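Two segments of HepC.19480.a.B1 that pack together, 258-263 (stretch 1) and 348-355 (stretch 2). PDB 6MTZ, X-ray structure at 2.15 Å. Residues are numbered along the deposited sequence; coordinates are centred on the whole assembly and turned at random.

Stretch 1, residues 258-263: SVYYQD
Stretch 2 (348-355) IEEIFNNA

A strand laid along a helix usually packs through apolar side chains; here one hydrogen bond closes the C-terminal end of the contact between two segments of one chain. Residues 258-261 form an extended strand; I348 to F352 lie in a helix that begins earlier in the chain, with phi about -52 to -67, psi about -26 to -49 and the F352 N to I348 O hydrogen bond at 2.8 Å. Their N-to-C directions are 20° from parallel, and the axes approach to 8.0 Å. The CA atoms set the register: V259 with E349 at 6.7 Å, Y261 with F352 at 5.5 Å, Q262 with A355 at 6.6 Å.

S258 (phi/psi -82/135) points its CA-to-CB bond away from the helix. V259 (-133/157, chi1 m) points toward it and spreads its two methyls over different partners: CG1 lies 4.2 Å from CG2 of I348 (chi1 m, chi2 m), while CG2 meets the edge of the F352 ring, 4.0 Å from CE2. Y260 (-131/116, chi1 m) again turns away, as strand alternation dictates, yet its carbonyl O comes within 3.4 Å of F352 CB.

Y261 (-111/110, chi1 t, chi2 78°) leaves the backbone sideways. Its CB sits 4.0 Å from the centroid of the F352 ring (chi1 m, chi2 -8°), only 3° off the normal, an almost ideal CH-pi contact in which a polarized C-H group faces the pi cloud. The two rings are oblique, with planes at 58° and centroids 5.6 Å apart; farther along, Y261 CE1 touches A355 CB at 3.4 Å.

At Q262 the backbone leaves the strand, with phi/psi 57/-117. Its side chain (chi1 m, chi2 t, chi3 -22°) reaches the C-terminal carboxylate, where NE2 donates a nearly linear hydrogen bond to A355 O, 2.9 Å long at 167°. D263 lies beyond reach. Altogether 355 Å² is buried, with F352 contributing most.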

# COMPACT_ATOMS: atom_id res chain seq x y z
N SER A 258 0.28 -19.37 9.34
CA SER A 258 0.48 -20.22 10.51
C SER A 258 1.90 -20.73 10.57
O SER A 258 2.46 -21.18 9.56
CB SER A 258 -0.48 -21.40 10.48
OG SER A 258 -1.74 -21.02 10.97
N VAL A 259 2.50 -20.68 11.75
CA VAL A 259 3.83 -21.21 11.98
C VAL A 259 3.79 -22.04 13.26
O VAL A 259 2.90 -21.86 14.11
CB VAL A 259 4.89 -20.08 12.08
CG1 VAL A 259 5.20 -19.55 10.68
CG2 VAL A 259 4.39 -18.94 12.97
N TYR A 260 4.74 -22.96 13.39
CA TYR A 260 4.68 -23.97 14.44
C TYR A 260 6.01 -24.04 15.18
O TYR A 260 7.04 -24.38 14.59
CB TYR A 260 4.30 -25.33 13.85
CG TYR A 260 2.98 -25.25 13.11
CD1 TYR A 260 2.93 -24.87 11.77
CD2 TYR A 260 1.77 -25.50 13.77
CE1 TYR A 260 1.72 -24.77 11.10
CE2 TYR A 260 0.56 -25.40 13.10
CZ TYR A 260 0.54 -25.04 11.77
OH TYR A 260 -0.65 -24.94 11.09
N TYR A 261 5.97 -23.72 16.47
CA TYR A 261 7.11 -23.83 17.37
C TYR A 261 6.83 -24.95 18.36
O TYR A 261 5.96 -24.81 19.24
CB TYR A 261 7.36 -22.51 18.10
CG TYR A 261 8.40 -22.61 19.19
CD1 TYR A 261 9.76 -22.63 18.89
CD2 TYR A 261 8.03 -22.67 20.53
CE1 TYR A 261 10.71 -22.71 19.88
CE2 TYR A 261 8.97 -22.76 21.53
CZ TYR A 261 10.31 -22.79 21.20
OH TYR A 261 11.26 -22.87 22.18
N GLN A 262 7.55 -26.06 18.22
CA GLN A 262 7.39 -27.24 19.09
C GLN A 262 5.94 -27.68 19.01
O GLN A 262 5.49 -28.06 17.91
CB GLN A 262 7.89 -26.90 20.50
CG GLN A 262 9.32 -26.46 20.57
CD GLN A 262 9.82 -26.40 22.00
OE1 GLN A 262 9.04 -26.29 22.95
NE2 GLN A 262 11.14 -26.49 22.17
N ASP A 263 5.17 -27.64 20.09
CA ASP A 263 3.77 -28.01 20.09
C ASP A 263 2.83 -26.81 20.06
O ASP A 263 1.61 -27.01 20.14
CB ASP A 263 3.46 -28.88 21.31
CG ASP A 263 3.71 -28.14 22.61
OD1 ASP A 263 2.99 -28.41 23.60
OD2 ASP A 263 4.61 -27.28 22.64
N ILE A 348 11.28 -17.92 9.00
CA ILE A 348 10.79 -18.31 10.32
C ILE A 348 10.70 -19.84 10.42
O ILE A 348 11.19 -20.44 11.38
CB ILE A 348 9.43 -17.65 10.60
CG1 ILE A 348 9.56 -16.13 10.50
CG2 ILE A 348 8.89 -18.08 11.94
CD1 ILE A 348 10.70 -15.57 11.27
N GLU A 349 10.08 -20.48 9.42
CA GLU A 349 9.95 -21.93 9.41
C GLU A 349 11.30 -22.61 9.61
O GLU A 349 11.43 -23.55 10.41
CB GLU A 349 9.31 -22.40 8.10
CG GLU A 349 7.91 -21.79 7.89
CD GLU A 349 7.17 -22.31 6.66
OE1 GLU A 349 7.78 -22.44 5.57
OE2 GLU A 349 5.96 -22.59 6.78
N GLU A 350 12.33 -22.16 8.88
CA GLU A 350 13.65 -22.76 9.02
C GLU A 350 14.14 -22.68 10.47
O GLU A 350 14.60 -23.67 11.04
CB GLU A 350 14.65 -22.10 8.07
N ILE A 351 14.01 -21.50 11.09
CA ILE A 351 14.41 -21.35 12.49
C ILE A 351 13.58 -22.27 13.39
O ILE A 351 14.11 -22.97 14.25
CB ILE A 351 14.28 -19.88 12.92
CG1 ILE A 351 15.25 -19.00 12.13
CG2 ILE A 351 14.53 -19.76 14.43
CD1 ILE A 351 15.09 -17.52 12.38
N PHE A 352 12.25 -22.26 13.21
CA PHE A 352 11.38 -23.06 14.07
C PHE A 352 11.59 -24.55 13.86
O PHE A 352 11.36 -25.35 14.78
CB PHE A 352 9.91 -22.69 13.83
CG PHE A 352 9.47 -21.43 14.54
CD1 PHE A 352 10.30 -20.80 15.45
CD2 PHE A 352 8.21 -20.90 14.31
CE1 PHE A 352 9.90 -19.65 16.12
CE2 PHE A 352 7.79 -19.73 14.97
CZ PHE A 352 8.63 -19.11 15.87
N ASN A 353 12.06 -24.96 12.68
CA ASN A 353 12.10 -26.38 12.36
C ASN A 353 13.05 -27.14 13.29
O ASN A 353 12.76 -28.27 13.69
CB ASN A 353 12.51 -26.59 10.91
CG ASN A 353 12.61 -28.05 10.54
OD1 ASN A 353 13.68 -28.64 10.59
ND2 ASN A 353 11.47 -28.64 10.18
N ASN A 354 14.19 -26.53 13.64
CA ASN A 354 15.14 -27.16 14.56
C ASN A 354 14.84 -26.87 16.02
O ASN A 354 15.51 -27.42 16.90
CB ASN A 354 16.57 -26.70 14.26
CG ASN A 354 17.09 -27.24 12.96
OD1 ASN A 354 17.36 -28.43 12.84
ND2 ASN A 354 17.22 -26.36 11.96
N ALA A 355 13.86 -26.02 16.30
CA ALA A 355 13.63 -25.54 17.65
C ALA A 355 13.06 -26.62 18.57
O ALA A 355 12.77 -26.35 19.73
CB ALA A 355 12.70 -24.33 17.62
OXT ALA A 355 12.90 -27.77 18.18